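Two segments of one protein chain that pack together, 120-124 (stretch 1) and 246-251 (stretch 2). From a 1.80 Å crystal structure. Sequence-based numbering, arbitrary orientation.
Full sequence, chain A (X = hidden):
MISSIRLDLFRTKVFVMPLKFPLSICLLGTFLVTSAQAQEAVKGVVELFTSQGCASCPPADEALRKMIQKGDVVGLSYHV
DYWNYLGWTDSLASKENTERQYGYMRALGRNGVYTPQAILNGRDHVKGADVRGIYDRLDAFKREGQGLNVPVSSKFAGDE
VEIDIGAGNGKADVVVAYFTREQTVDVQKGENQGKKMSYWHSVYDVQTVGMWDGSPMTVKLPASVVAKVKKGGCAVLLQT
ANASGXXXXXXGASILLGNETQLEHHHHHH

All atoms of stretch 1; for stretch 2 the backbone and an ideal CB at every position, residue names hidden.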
# COMPACT_ATOMS: atom_id res chain seq x y z
N LEU A 120 -18.21 -2.12 1.57
CA LEU A 120 -19.55 -2.37 2.08
C LEU A 120 -19.85 -3.86 2.26
O LEU A 120 -19.77 -4.65 1.31
CB LEU A 120 -20.57 -1.72 1.14
CG LEU A 120 -20.28 -0.27 0.71
CD1 LEU A 120 -21.39 0.22 -0.20
CD2 LEU A 120 -20.18 0.64 1.93
N ASN A 121 -20.21 -4.25 3.49
CA ASN A 121 -20.51 -5.64 3.83
C ASN A 121 -19.37 -6.57 3.39
O ASN A 121 -19.59 -7.76 3.16
CB ASN A 121 -21.81 -6.12 3.16
CG ASN A 121 -23.06 -5.50 3.76
OD1 ASN A 121 -24.18 -5.83 3.35
ND2 ASN A 121 -22.88 -4.60 4.71
N GLY A 122 -18.17 -6.01 3.26
CA GLY A 122 -17.04 -6.80 2.83
C GLY A 122 -17.20 -7.36 1.42
O GLY A 122 -16.40 -8.20 1.00
N ARG A 123 -18.22 -6.87 0.70
CA ARG A 123 -18.56 -7.33 -0.65
C ARG A 123 -18.19 -6.44 -1.83
O ARG A 123 -17.99 -6.94 -2.94
CB ARG A 123 -20.07 -7.60 -0.74
CG ARG A 123 -20.61 -8.74 0.10
CD ARG A 123 -22.13 -8.81 0.00
NE ARG A 123 -22.70 -9.90 0.79
CZ ARG A 123 -22.76 -11.17 0.40
NH1 ARG A 123 -22.30 -11.51 -0.79
NH2 ARG A 123 -23.28 -12.09 1.20
N ASP A 124 -18.11 -5.13 -1.63
CA ASP A 124 -17.80 -4.21 -2.72
C ASP A 124 -17.20 -2.91 -2.20
O ASP A 124 -17.22 -2.65 -1.00
CB ASP A 124 -19.08 -3.92 -3.50
CG ASP A 124 -18.81 -3.36 -4.90
OD1 ASP A 124 -19.78 -2.92 -5.55
OD2 ASP A 124 -17.64 -3.36 -5.33
N UNK A 246 -8.67 -14.36 1.81
CA UNK A 246 -8.82 -12.92 1.99
C UNK A 246 -10.22 -12.54 2.47
O UNK A 246 -11.17 -13.27 2.22
CB UNK A 246 -8.51 -12.20 0.68
N UNK A 247 -10.36 -11.41 3.17
CA UNK A 247 -11.67 -10.97 3.68
C UNK A 247 -12.75 -10.90 2.61
O UNK A 247 -12.57 -10.28 1.57
CB UNK A 247 -11.53 -9.59 4.34
N UNK A 248 -13.89 -11.54 2.88
CA UNK A 248 -15.00 -11.55 1.95
C UNK A 248 -16.29 -11.08 2.63
O UNK A 248 -16.25 -10.39 3.65
CB UNK A 248 -15.18 -12.95 1.36
N UNK A 249 -17.44 -11.46 2.07
CA UNK A 249 -18.73 -11.05 2.62
C UNK A 249 -18.87 -11.19 4.13
O UNK A 249 -18.50 -12.20 4.72
CB UNK A 249 -19.84 -11.86 1.95
N UNK A 250 -19.40 -10.14 4.75
CA UNK A 250 -19.65 -10.12 6.19
C UNK A 250 -21.14 -10.43 6.27
O UNK A 250 -21.96 -9.68 5.73
CB UNK A 250 -19.27 -8.79 6.86
N UNK A 251 -21.49 -11.53 6.92
CA UNK A 251 -22.89 -11.96 7.00
C UNK A 251 -23.61 -11.61 8.30
O UNK A 251 -24.81 -11.86 8.44
CB UNK A 251 -22.96 -13.48 6.80

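Stretch 1 is a tight turn closed on itself by the hydrogen bonds from Leu 120 N to Asp 124 O (2.8 Å) and from Arg 123 N to Leu 120 O (2.8 Å). The carbonyls of Asn 121 and Gly 122 remain available to stretch 2, which runs past as a strand from 247 to 251.

Position 246 precedes the strand, and its ideal CB has nothing of stretch 1 within 5.5 Å. Stretch 1 therefore sets no preference; the residue is Asp 246, whose carboxylate oxygens are hydrogen-bonded elsewhere in the structure.

At 247 the CB points sideways and is again out of reach. A phi of -53° is compatible with many residues, proline among them, and the backbone N is not used by stretch 1. Pro 247 occupies the site. Its carbonyl matters more than its ring: water 1 donates to both Pro 247 O and Gly 122 O, at 2.8 Å each, and so bridges two acceptors that could not bond directly.

The CB of 248 points away from stretch 1, 4.9 Å from Gly 122 O, so small or large side chains are equally admissible on this evidence. The residue is Ala 248. Its backbone lies close to Gly 122, where a side chain could not fit: an ideal CB on Gly 122 would stand 2.5 Å from Ala 248 O, a clash.

Position 249 is the most constrained by stretch 1. Its CB points sideways, yet the ideal atom lies 3.4 Å from Arg 123 CZ, already tight. A small side chain suits best. In Ala 249 the methyl covers one face of that group, with CB 3.3 Å from Arg 123 CZ. The backbone adds a CA-H...O contact from Ala 249 CA to Asn 121 O at 3.4 Å.

At 250 the main chain makes the one direct hydrogen bond between the stretches, from the backbone N of 250 to Asn 121 O (2.9 Å, 165° at the hydrogen), which requires a free NH and so argues against proline. The sideways CB, 3.9 Å from Asn 121 O, leaves room beside the glycine for an aliphatic chain such as leucine, isoleucine or valine. Ile 250 (chi1 m, chi2 t) extends CD1 to 3.9 Å from Gly 122 N. Ile 250 O lies 2.6 Å from water 2, which accepts from Arg 123 NE (2.7 Å).

Position 251 points away, and many residues would serve; Val 251 adds little to the interface.

Stretch 2 (246-251) DPAAIV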
# COMPACT_ATOMS: atom_id res chain seq x y z
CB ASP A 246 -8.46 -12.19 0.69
CG ASP A 246 -6.95 -12.17 0.44
OD1 ASP A 246 -6.20 -11.97 1.41
OD2 ASP A 246 -6.52 -12.35 -0.72
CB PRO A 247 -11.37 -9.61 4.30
CG PRO A 247 -10.19 -9.12 3.50
CD PRO A 247 -9.34 -10.37 3.41
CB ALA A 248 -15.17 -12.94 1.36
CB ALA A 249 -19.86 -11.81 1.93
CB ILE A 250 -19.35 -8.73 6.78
CG1 ILE A 250 -17.86 -8.42 6.60
CG2 ILE A 250 -19.76 -8.67 8.25
CD1 ILE A 250 -17.46 -6.99 6.96
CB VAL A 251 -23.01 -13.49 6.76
CG1 VAL A 251 -22.42 -13.85 5.40
CG2 VAL A 251 -22.29 -14.24 7.86
O HOH W 1 -14.20 -9.13 -0.45
O HOH W 2 -23.31 -9.74 3.46
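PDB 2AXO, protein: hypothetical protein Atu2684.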